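Long-range contacts in flagellin B1 (Methanocaldococcus jannaschii DSM 2661, PDB 5YA6), which probably polymerises as a structural subunit of the archaellum filament that drives archaeal swimming, and binds a calcium ion in its globular domain: residues 13-19 / 32-38; 56-61 / 127-133; 132-138 / 154-160. One frame throughout, in Å; residues are numbered along the deposited sequence. Where two conformers were deposited one is given.

Contact 1. Residues 13-19 / 32-38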
loop_
_atom_site.group_PDB
_atom_site.type_symbol
_atom_site.label_atom_id
_atom_site.label_comp_id
_atom_site.label_asym_id
_atom_site.label_seq_id
_atom_site.Cartn_x
_atom_site.Cartn_y
_atom_site.Cartn_z
ATOM N N LEU B 13 -11.442 10.429 2.242
ATOM C CA LEU B 13 -11.119 9.944 3.601
ATOM C C LEU B 13 -9.650 9.933 3.888
ATOM O O LEU B 13 -8.839 9.812 2.995
ATOM C CB LEU B 13 -11.578 8.530 3.778
ATOM C CG LEU B 13 -13.063 8.265 3.530
ATOM C CD1 LEU B 13 -13.291 6.769 3.767
ATOM C CD2 LEU B 13 -13.932 9.058 4.451
ATOM N N MET B 14 -9.325 10.201 5.140
ATOM C CA MET B 14 -7.973 10.236 5.648
ATOM C C MET B 14 -7.834 9.218 6.760
ATOM O O MET B 14 -8.627 9.197 7.712
ATOM C CB MET B 14 -7.636 11.620 6.210
ATOM C CG MET B 14 -6.203 11.771 6.714
ATOM S SD MET B 14 -5.972 13.488 7.254
ATOM C CE MET B 14 -7.368 13.856 8.306
ATOM N N CYS B 15 -6.759 8.457 6.717
ATOM C CA CYS B 15 -6.381 7.677 7.843
ATOM C C CYS B 15 -5.665 8.522 8.858
ATOM O O CYS B 15 -4.656 9.220 8.555
ATOM C CB CYS B 15 -5.518 6.455 7.406
ATOM S SG CYS B 15 -4.919 5.416 8.773
ATOM N N ILE B 16 -6.199 8.502 10.095
ATOM C CA ILE B 16 -5.596 9.237 11.198
ATOM C C ILE B 16 -4.998 8.352 12.269
ATOM O O ILE B 16 -4.843 8.779 13.399
ATOM C CB ILE B 16 -6.619 10.242 11.791
ATOM C CG1 ILE B 16 -7.939 9.576 12.232
ATOM C CG2 ILE B 16 -6.902 11.317 10.778
ATOM C CD1 ILE B 16 -8.776 10.382 13.214
ATOM N N GLY B 17 -4.593 7.152 11.900
ATOM C CA GLY B 17 -3.905 6.280 12.785
ATOM C C GLY B 17 -4.242 4.843 12.580
ATOM O O GLY B 17 -5.306 4.519 12.079
ATOM N N VAL B 18 -3.303 3.977 12.929
ATOM C CA VAL B 18 -3.532 2.547 13.013
ATOM C C VAL B 18 -2.943 2.013 14.303
ATOM O O VAL B 18 -1.782 2.301 14.615
ATOM C CB VAL B 18 -2.946 1.752 11.807
ATOM C CG1 VAL B 18 -3.345 0.289 11.924
ATOM C CG2 VAL B 18 -3.456 2.371 10.495
ATOM N N THR B 19 -3.734 1.232 15.040
ATOM C CA THR B 19 -3.202 0.548 16.221
ATOM C C THR B 19 -3.352 -0.940 15.986
ATOM O O THR B 19 -4.157 -1.376 15.148
ATOM C CB THR B 19 -3.890 0.927 17.497
ATOM O OG1 THR B 19 -5.210 0.462 17.399
ATOM C CG2 THR B 19 -3.895 2.412 17.739
ATOM N N LEU B 32 -6.158 -5.372 13.980
ATOM C CA LEU B 32 -5.822 -3.974 13.569
ATOM C C LEU B 32 -7.040 -3.104 13.808
ATOM O O LEU B 32 -8.171 -3.537 13.602
ATOM C CB LEU B 32 -5.410 -3.849 12.097
ATOM C CG LEU B 32 -4.183 -4.647 11.690
ATOM C CD1 LEU B 32 -4.059 -4.680 10.203
ATOM C CD2 LEU B 32 -2.931 -4.079 12.349
ATOM N N ALA B 33 -6.807 -1.850 14.131
ATOM C CA ALA B 33 -7.848 -0.849 14.245
ATOM C C ALA B 33 -7.386 0.352 13.416
ATOM O O ALA B 33 -6.370 1.037 13.769
ATOM C CB ALA B 33 -8.076 -0.473 15.710
ATOM N N ILE B 34 -8.107 0.611 12.298
ATOM C CA ILE B 34 -7.692 1.661 11.356
ATOM C C ILE B 34 -8.619 2.836 11.504
ATOM O O ILE B 34 -9.844 2.735 11.215
ATOM C CB ILE B 34 -7.709 1.133 9.904
ATOM C CG1 ILE B 34 -6.798 -0.093 9.810
ATOM C CG2 ILE B 34 -7.410 2.233 8.915
ATOM C CD1 ILE B 34 -7.056 -0.929 8.551
ATOM N N TYR B 35 -8.093 3.947 11.980
ATOM C CA TYR B 35 -8.930 5.125 12.269
ATOM C C TYR B 35 -8.993 6.054 11.072
ATOM O O TYR B 35 -7.995 6.318 10.417
ATOM C CB TYR B 35 -8.448 5.905 13.468
ATOM C CG TYR B 35 -8.515 5.076 14.762
ATOM C CD1 TYR B 35 -7.561 4.143 15.100
ATOM C CD2 TYR B 35 -9.532 5.294 15.683
ATOM C CE1 TYR B 35 -7.635 3.391 16.262
ATOM C CE2 TYR B 35 -9.618 4.544 16.857
ATOM C CZ TYR B 35 -8.657 3.620 17.161
ATOM O OH TYR B 35 -8.788 2.867 18.330
ATOM N N ILE B 36 -10.238 6.422 10.762
ATOM C CA ILE B 36 -10.648 7.136 9.541
ATOM C C ILE B 36 -11.492 8.391 9.879
ATOM O O ILE B 36 -12.334 8.336 10.761
ATOM C CB ILE B 36 -11.511 6.206 8.676
ATOM C CG1 ILE B 36 -10.698 4.954 8.253
ATOM C CG2 ILE B 36 -12.124 6.962 7.520
ATOM C CD1 ILE B 36 -9.552 5.265 7.296
ATOM N N THR B 37 -11.273 9.489 9.172
ATOM C CA THR B 37 -12.087 10.685 9.263
ATOM C C THR B 37 -12.178 11.291 7.859
ATOM O O THR B 37 -11.270 11.109 7.053
ATOM C CB THR B 37 -11.533 11.711 10.285
ATOM O OG1 THR B 37 -12.530 12.703 10.627
ATOM C CG2 THR B 37 -10.329 12.420 9.746
ATOM N N PRO B 38 -13.243 12.010 7.556
ATOM C CA PRO B 38 -13.278 12.667 6.224
ATOM C C PRO B 38 -12.184 13.736 6.058
ATOM O O PRO B 38 -11.816 14.401 7.017
ATOM C CB PRO B 38 -14.666 13.286 6.150
ATOM C CG PRO B 38 -15.500 12.474 7.129
ATOM C CD PRO B 38 -14.517 12.154 8.247
HETATM O O HOH W 1 -6.838 1.476 19.565
#
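Backbone bonds zip L13-T19 to L32-P38 as the two strands of an antiparallel beta hairpin, paired at both ends and broken in the middle by a beta bulge. M14 and T37 form one hydrogen-bonded pair, M14 N reaching T37 O at 2.9 Å almost straight down the carbonyl; T19 and A33 form another. Between them I16 and G17 together face the single residue Y35: I16 N gives to Y35 O (2.8 Å) from well above the carbonyl plane, while Y35 N gives to G17 O. G17 has phi 145°, a conformation in which any side chain would collide with the carbonyl of I16, which explains a glycine here. Within its own strand C15 serves the bulge: its sulfur lies anti to the backbone N (chi1 178°), beside the ongoing chain, where G17 N donates to SG at 3.6 Å and 163°. Replacing C15 by alanine removes the sulfur, which would probably leave the G17 amide without this acceptor and open a gap beside I34, whose CG2 packs on SG at 4.0 Å. On that face V18 CG1 lies alongside I34 CG1. The other face carries T37, whose CG2 meets M14 CE (3.6 Å) and, next to it, I16 CG2, and Y35, whose edge is turned toward T19. One water joins T19 OG1 (2.9 Å) and Y35 OH (2.7 Å). T37 OG1 bonds instead to the backbone O of D116, a calcium ligand, and the P38 side chain lies about 8 Å from the ion. Main-chain groups thus pair across the hairpin and with the flanking strands, aliphatic groups and sulfur pack on the C15/V18/I34 face, the T19/Y35 face is more polar, and only the P38 end nears the calcium.

Contact 2. Residues 56-61 / 127-133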
loop_
_atom_site.group_PDB
_atom_site.type_symbol
_atom_site.label_atom_id
_atom_site.label_comp_id
_atom_site.label_asym_id
_atom_site.label_seq_id
_atom_site.Cartn_x
_atom_site.Cartn_y
_atom_site.Cartn_z
ATOM N N TYR B 56 0.111 -7.778 2.225
ATOM C CA TYR B 56 0.998 -8.262 3.276
ATOM C C TYR B 56 1.501 -9.640 2.796
ATOM O O TYR B 56 0.721 -10.462 2.340
ATOM C CB TYR B 56 0.309 -8.291 4.702
ATOM C CG TYR B 56 1.125 -9.101 5.678
ATOM C CD1 TYR B 56 2.384 -8.712 6.082
ATOM C CD2 TYR B 56 0.665 -10.360 6.129
ATOM C CE1 TYR B 56 3.200 -9.508 6.865
ATOM C CE2 TYR B 56 1.433 -11.114 6.985
ATOM C CZ TYR B 56 2.696 -10.724 7.353
ATOM O OH TYR B 56 3.506 -11.538 8.078
ATOM N N ASP B 57 2.804 -9.846 2.860
ATOM C CA ASP B 57 3.402 -11.152 2.720
ATOM C C ASP B 57 3.050 -11.778 1.380
ATOM O O ASP B 57 2.746 -12.926 1.310
ATOM C CB ASP B 57 2.971 -12.069 3.899
ATOM C CG ASP B 57 3.830 -13.362 4.014
ATOM O OD1 ASP B 57 5.010 -13.353 3.660
ATOM O OD2 ASP B 57 3.281 -14.371 4.425
ATOM N N GLY B 58 3.091 -10.983 0.323
ATOM C CA GLY B 58 2.986 -11.517 -1.008
ATOM C C GLY B 58 1.564 -11.860 -1.414
ATOM O O GLY B 58 1.348 -12.563 -2.420
ATOM N N GLU B 59 0.563 -11.317 -0.713
ATOM C CA GLU B 59 -0.834 -11.424 -1.084
ATOM C C GLU B 59 -1.561 -10.101 -0.935
ATOM O O GLU B 59 -1.301 -9.354 -0.017
ATOM C CB GLU B 59 -1.616 -12.463 -0.237
ATOM C CG GLU B 59 -1.131 -13.890 -0.273
ATOM C CD GLU B 59 -2.050 -14.830 0.536
ATOM O OE1 GLU B 59 -3.339 -14.712 0.459
ATOM O OE2 GLU B 59 -1.463 -15.637 1.282
ATOM N N SER B 60 -2.548 -9.885 -1.777
ATOM C CA SER B 60 -3.389 -8.734 -1.722
ATOM C C SER B 60 -4.759 -9.262 -1.228
ATOM O O SER B 60 -5.140 -10.450 -1.493
ATOM C CB SER B 60 -3.513 -8.104 -3.116
ATOM O OG SER B 60 -4.192 -6.856 -3.054
ATOM N N HIS B 61 -5.362 -8.525 -0.305
ATOM C CA HIS B 61 -6.665 -8.898 0.268
ATOM C C HIS B 61 -7.613 -7.785 0.078
ATOM O O HIS B 61 -7.212 -6.614 0.236
ATOM C CB HIS B 61 -6.528 -9.191 1.748
ATOM C CG HIS B 61 -5.587 -10.284 2.037
ATOM N ND1 HIS B 61 -5.991 -11.589 2.158
ATOM C CD2 HIS B 61 -4.249 -10.284 2.195
ATOM C CE1 HIS B 61 -4.935 -12.342 2.405
ATOM N NE2 HIS B 61 -3.866 -11.571 2.420
ATOM N N VAL B 127 -7.523 -12.713 8.415
ATOM C CA VAL B 127 -7.237 -12.282 7.025
ATOM C C VAL B 127 -5.943 -12.888 6.459
ATOM O O VAL B 127 -5.908 -13.367 5.326
ATOM C CB VAL B 127 -7.197 -10.722 6.937
ATOM C CG1 VAL B 127 -6.866 -10.248 5.537
ATOM C CG2 VAL B 127 -8.553 -10.125 7.341
ATOM N N PHE B 128 -4.916 -12.901 7.273
ATOM C CA PHE B 128 -3.595 -13.294 6.826
ATOM C C PHE B 128 -3.251 -14.717 7.190
ATOM O O PHE B 128 -2.184 -15.168 6.821
ATOM C CB PHE B 128 -2.540 -12.312 7.415
ATOM C CG PHE B 128 -2.784 -10.839 7.079
ATOM C CD1 PHE B 128 -3.165 -10.424 5.821
ATOM C CD2 PHE B 128 -2.651 -9.867 8.055
ATOM C CE1 PHE B 128 -3.361 -9.071 5.525
ATOM C CE2 PHE B 128 -2.842 -8.534 7.758
ATOM C CZ PHE B 128 -3.220 -8.131 6.491
ATOM N N ASN B 129 -4.124 -15.366 7.968
ATOM C CA ASN B 129 -3.976 -16.721 8.472
ATOM C C ASN B 129 -2.836 -16.909 9.452
ATOM O O ASN B 129 -2.382 -18.000 9.682
ATOM C CB ASN B 129 -3.905 -17.711 7.285
ATOM C CG ASN B 129 -5.265 -17.928 6.691
ATOM O OD1 ASN B 129 -5.586 -17.361 5.656
ATOM N ND2 ASN B 129 -6.089 -18.673 7.394
ATOM N N LYS B 130 -2.369 -15.809 10.032
ATOM C CA LYS B 130 -1.385 -15.837 11.108
ATOM C C LYS B 130 -1.285 -14.440 11.665
ATOM O O LYS B 130 -1.775 -13.492 11.024
ATOM C CB LYS B 130 0.009 -16.221 10.582
ATOM C CG LYS B 130 0.494 -15.348 9.427
ATOM C CD LYS B 130 2.020 -15.217 9.470
ATOM C CE LYS B 130 2.585 -14.624 8.179
ATOM N NZ LYS B 130 2.437 -15.564 7.032
ATOM N N ALA B 131 -0.685 -14.315 12.857
ATOM C CA ALA B 131 -0.504 -12.994 13.431
ATOM C C ALA B 131 0.667 -12.337 12.712
ATOM O O ALA B 131 1.527 -13.012 12.187
ATOM C CB ALA B 131 -0.272 -13.085 14.923
ATOM N N ILE B 132 0.666 -11.012 12.664
ATOM C CA ILE B 132 1.717 -10.302 11.934
ATOM C C ILE B 132 2.985 -10.215 12.781
ATOM O O ILE B 132 2.961 -9.653 13.896
ATOM C CB ILE B 132 1.257 -8.897 11.559
ATOM C CG1 ILE B 132 -0.095 -8.926 10.788
ATOM C CG2 ILE B 132 2.341 -8.211 10.780
ATOM C CD1 ILE B 132 -0.739 -7.575 10.777
ATOM N N PRO B 133 4.088 -10.799 12.290
ATOM C CA PRO B 133 5.300 -10.765 13.110
ATOM C C PRO B 133 6.010 -9.435 13.050
ATOM O O PRO B 133 5.616 -8.508 12.315
ATOM C CB PRO B 133 6.164 -11.860 12.489
ATOM C CG PRO B 133 5.691 -12.011 11.126
ATOM C CD PRO B 133 4.266 -11.575 11.049
#
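An aromatic cluster of Y56, H61 and F128 joins the turn 56-59 and the start of strand 59-69 to the end of helix 124-128 and the loop after it. F128 sits in the middle. Over one of its faces comes the edge of Y56 in an edge-to-face pair, centroids 5.0 Å apart and planes at 58°, with Y56 CD2 3.6 Å from F128 CG and Y56 CB also above the ring as a CH-pi contact. The edge of F128 in turn points toward the face of H61, an offset edge-to-face pair with planes at 70°. V127 CG1 lies on an H61 face too, 3.9 Å from the ring centroid, and H61 CE1 approaches V127 O to 3.2 Å. Further along, K130 passes the rim of Y56, its CE 3.2 Å from Y56 OH; a bend at its last torsion (chi4 -69°) carries NZ on to D57 OD2, a 3.0 Å salt bridge met from above the carboxylate plane. D57 CB covers the centre of the Y56 ring, and P133 CD presses on Y56 OH at 3.1 Å. The type I' turn from Y56 to E59 links strands 51-56 and 59-69, which pair again through H61 and L54. The loop is tied across the fold by the backbone bond of I132 to I29 in strand 28-38, while S60 OG bonds to S60 of the second subunit.

Contact 3. Residues 132-138 / 154-160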
loop_
_atom_site.group_PDB
_atom_site.type_symbol
_atom_site.label_atom_id
_atom_site.label_comp_id
_atom_site.label_asym_id
_atom_site.label_seq_id
_atom_site.Cartn_x
_atom_site.Cartn_y
_atom_site.Cartn_z
ATOM N N ILE B 132 0.666 -11.012 12.664
ATOM C CA ILE B 132 1.717 -10.302 11.934
ATOM C C ILE B 132 2.985 -10.215 12.781
ATOM O O ILE B 132 2.961 -9.653 13.896
ATOM C CB ILE B 132 1.257 -8.897 11.559
ATOM C CG1 ILE B 132 -0.095 -8.926 10.788
ATOM C CG2 ILE B 132 2.341 -8.211 10.780
ATOM C CD1 ILE B 132 -0.739 -7.575 10.777
ATOM N N PRO B 133 4.088 -10.799 12.290
ATOM C CA PRO B 133 5.300 -10.765 13.110
ATOM C C PRO B 133 6.010 -9.435 13.050
ATOM O O PRO B 133 5.616 -8.508 12.315
ATOM C CB PRO B 133 6.164 -11.860 12.489
ATOM C CG PRO B 133 5.691 -12.011 11.126
ATOM C CD PRO B 133 4.266 -11.575 11.049
ATOM N N THR B 134 7.038 -9.306 13.855
ATOM C CA THR B 134 7.802 -8.080 13.923
ATOM C C THR B 134 8.443 -7.754 12.543
ATOM O O THR B 134 8.700 -8.651 11.727
ATOM C CB THR B 134 8.928 -8.244 14.973
ATOM O OG1 THR B 134 9.721 -9.384 14.664
ATOM C CG2 THR B 134 8.377 -8.351 16.347
ATOM N N ARG B 135 8.622 -6.450 12.301
ATOM C CA ARG B 135 9.336 -5.912 11.115
ATOM C C ARG B 135 8.612 -6.233 9.826
ATOM O O ARG B 135 9.256 -6.460 8.804
ATOM C CB ARG B 135 10.772 -6.399 11.068
ATOM C CG ARG B 135 11.539 -6.047 12.331
ATOM C CD ARG B 135 13.019 -5.989 12.021
ATOM N NE ARG B 135 13.554 -7.298 11.708
ATOM C CZ ARG B 135 14.697 -7.532 11.072
ATOM N NH1 ARG B 135 15.101 -8.826 10.866
ATOM N NH2 ARG B 135 15.444 -6.492 10.644
ATOM N N SER B 136 7.273 -6.253 9.858
ATOM C CA SER B 136 6.474 -6.631 8.738
ATOM C C SER B 136 5.904 -5.352 8.041
ATOM O O SER B 136 5.294 -4.462 8.660
ATOM C CB SER B 136 5.295 -7.456 9.153
ATOM O OG SER B 136 5.658 -8.793 9.477
ATOM N N GLU B 137 5.974 -5.350 6.711
ATOM C CA GLU B 137 5.421 -4.236 5.916
ATOM C C GLU B 137 3.958 -4.505 5.585
ATOM O O GLU B 137 3.599 -5.543 5.016
ATOM C CB GLU B 137 6.137 -4.103 4.572
ATOM C CG GLU B 137 7.600 -3.851 4.686
ATOM C CD GLU B 137 7.951 -2.480 5.139
ATOM O OE1 GLU B 137 7.078 -1.691 5.584
ATOM O OE2 GLU B 137 9.171 -2.174 5.088
ATOM N N VAL B 138 3.106 -3.529 5.892
ATOM C CA VAL B 138 1.704 -3.555 5.528
ATOM C C VAL B 138 1.312 -2.306 4.770
ATOM O O VAL B 138 1.636 -1.207 5.221
ATOM C CB VAL B 138 0.777 -3.661 6.806
ATOM C CG1 VAL B 138 -0.672 -3.820 6.352
ATOM C CG2 VAL B 138 1.150 -4.935 7.572
ATOM N N PHE B 154 2.470 1.016 7.091
ATOM C CA PHE B 154 3.253 0.884 8.310
ATOM C C PHE B 154 4.155 -0.300 8.244
ATOM O O PHE B 154 3.921 -1.230 7.465
ATOM C CB PHE B 154 2.368 0.829 9.552
ATOM C CG PHE B 154 1.423 -0.306 9.595
ATOM C CD1 PHE B 154 1.804 -1.543 10.138
ATOM C CD2 PHE B 154 0.072 -0.129 9.245
ATOM C CE1 PHE B 154 0.893 -2.590 10.229
ATOM C CE2 PHE B 154 -0.827 -1.152 9.317
ATOM C CZ PHE B 154 -0.445 -2.404 9.779
ATOM N N THR B 155 5.204 -0.246 9.035
ATOM C CA THR B 155 6.071 -1.377 9.257
ATOM C C THR B 155 5.905 -1.699 10.721
ATOM O O THR B 155 6.123 -0.826 11.553
ATOM C CB THR B 155 7.555 -1.004 9.005
ATOM O OG1 THR B 155 7.666 -0.316 7.767
ATOM C CG2 THR B 155 8.432 -2.259 9.042
ATOM N N THR B 156 5.537 -2.955 11.056
ATOM C CA THR B 156 5.371 -3.266 12.475
ATOM C C THR B 156 6.765 -3.158 13.158
ATOM O O THR B 156 7.775 -3.399 12.532
ATOM C CB THR B 156 4.791 -4.650 12.742
ATOM O OG1 THR B 156 5.614 -5.674 12.231
ATOM C CG2 THR B 156 3.404 -4.706 12.116
ATOM N N PRO B 157 6.761 -2.818 14.436
ATOM C CA PRO B 157 8.061 -2.617 15.109
ATOM C C PRO B 157 8.824 -3.928 15.231
ATOM O O PRO B 157 8.242 -5.013 15.079
ATOM C CB PRO B 157 7.663 -2.096 16.468
ATOM C CG PRO B 157 6.260 -2.483 16.685
ATOM C CD PRO B 157 5.649 -2.412 15.304
ATOM N N ALA B 158 10.133 -3.834 15.515
ATOM C CA ALA B 158 10.980 -4.989 15.649
ATOM C C ALA B 158 10.811 -5.732 17.003
ATOM O O ALA B 158 11.321 -6.822 17.166
ATOM C CB ALA B 158 12.439 -4.535 15.458
ATOM N N ALA B 159 10.102 -5.108 17.929
ATOM C CA ALA B 159 9.721 -5.756 19.211
ATOM C C ALA B 159 8.342 -5.308 19.606
ATOM O O ALA B 159 7.962 -4.091 19.500
ATOM C CB ALA B 159 10.722 -5.419 20.293
ATOM N N TYR B 160 7.546 -6.301 20.044
ATOM C CA TYR B 160 6.256 -6.004 20.593
ATOM C C TYR B 160 6.360 -6.015 22.125
ATOM O O TYR B 160 6.615 -7.103 22.692
ATOM C CB TYR B 160 5.223 -7.027 20.141
ATOM C CG TYR B 160 4.995 -7.103 18.606
ATOM C CD1 TYR B 160 4.885 -5.958 17.846
ATOM C CD2 TYR B 160 4.919 -8.291 17.968
ATOM C CE1 TYR B 160 4.648 -6.024 16.480
ATOM C CE2 TYR B 160 4.706 -8.383 16.587
ATOM C CZ TYR B 160 4.583 -7.245 15.851
ATOM O OH TYR B 160 4.313 -7.253 14.509
#
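V138 and F154 exchange two nearly straight backbone bonds as an antiparallel hydrogen-bonded pair, and T156 N to S136 O (2.8 Å) carries the ladder past the non-hydrogen-bonded pair E137-T155. This is the open end of the beta hairpin of strands 137-143 and 150-155, where both chains run on as loops that stay laced together. On one face of the sheet, F154 holds its ring between its own N and carbonyl carbon (chi1 61°), which lays the ring over V138; V138 CB is 3.7 Å from the ring centroid. On the sheet's opposite face, T155 OG1 donates to E137 OE1 at 2.6 Å from above the carboxylate plane, the glutamate chain bending at chi2 (-73°) to meet it. E137 O is also bonded by Q141 of the second subunit. In the loops T156 OG1 works both ways, accepting S136 N (169°) and donating to P133 O at 2.8 Å; S136 OG gives to that same carbonyl from well above its plane. R135 N bonds to P157 O, and R135 CG lies against A158. Over the Y160 ring stands T134 CG2, 3.9 Å from its centroid as a CH-pi contact. The hydroxyl of this tyrosine ends beside two consecutive carbonyls, Y160 OH lying 2.8 Å from I132 O and 2.8 Å from P133 O, the second a weak bond.

Contact 1 lies in the core, 12 of its 14 touching residues buried, whereas contacts 2 and 3 are partly buried and both reach the second subunit. All three draw on the same large mixed sheet. Contacts 2 and 3 share I132 and P133, and Y56 packs on S136, E137 and V138, so the two adjoin through the loop between helix 124-128 and strand 137-143. F154 ties contact 3 to contact 1, F154 CE2 to V18 CG1 and F154 CZ to L32 CD2, each 3.9 Å. Chemistry follows position: strand pairing interrupted by a bulge, with a largely aliphatic face toward the core; edge-to-face rings and a salt bridge at 56-61/127-133; hydroxyls stitching the loops of 132-138/154-160.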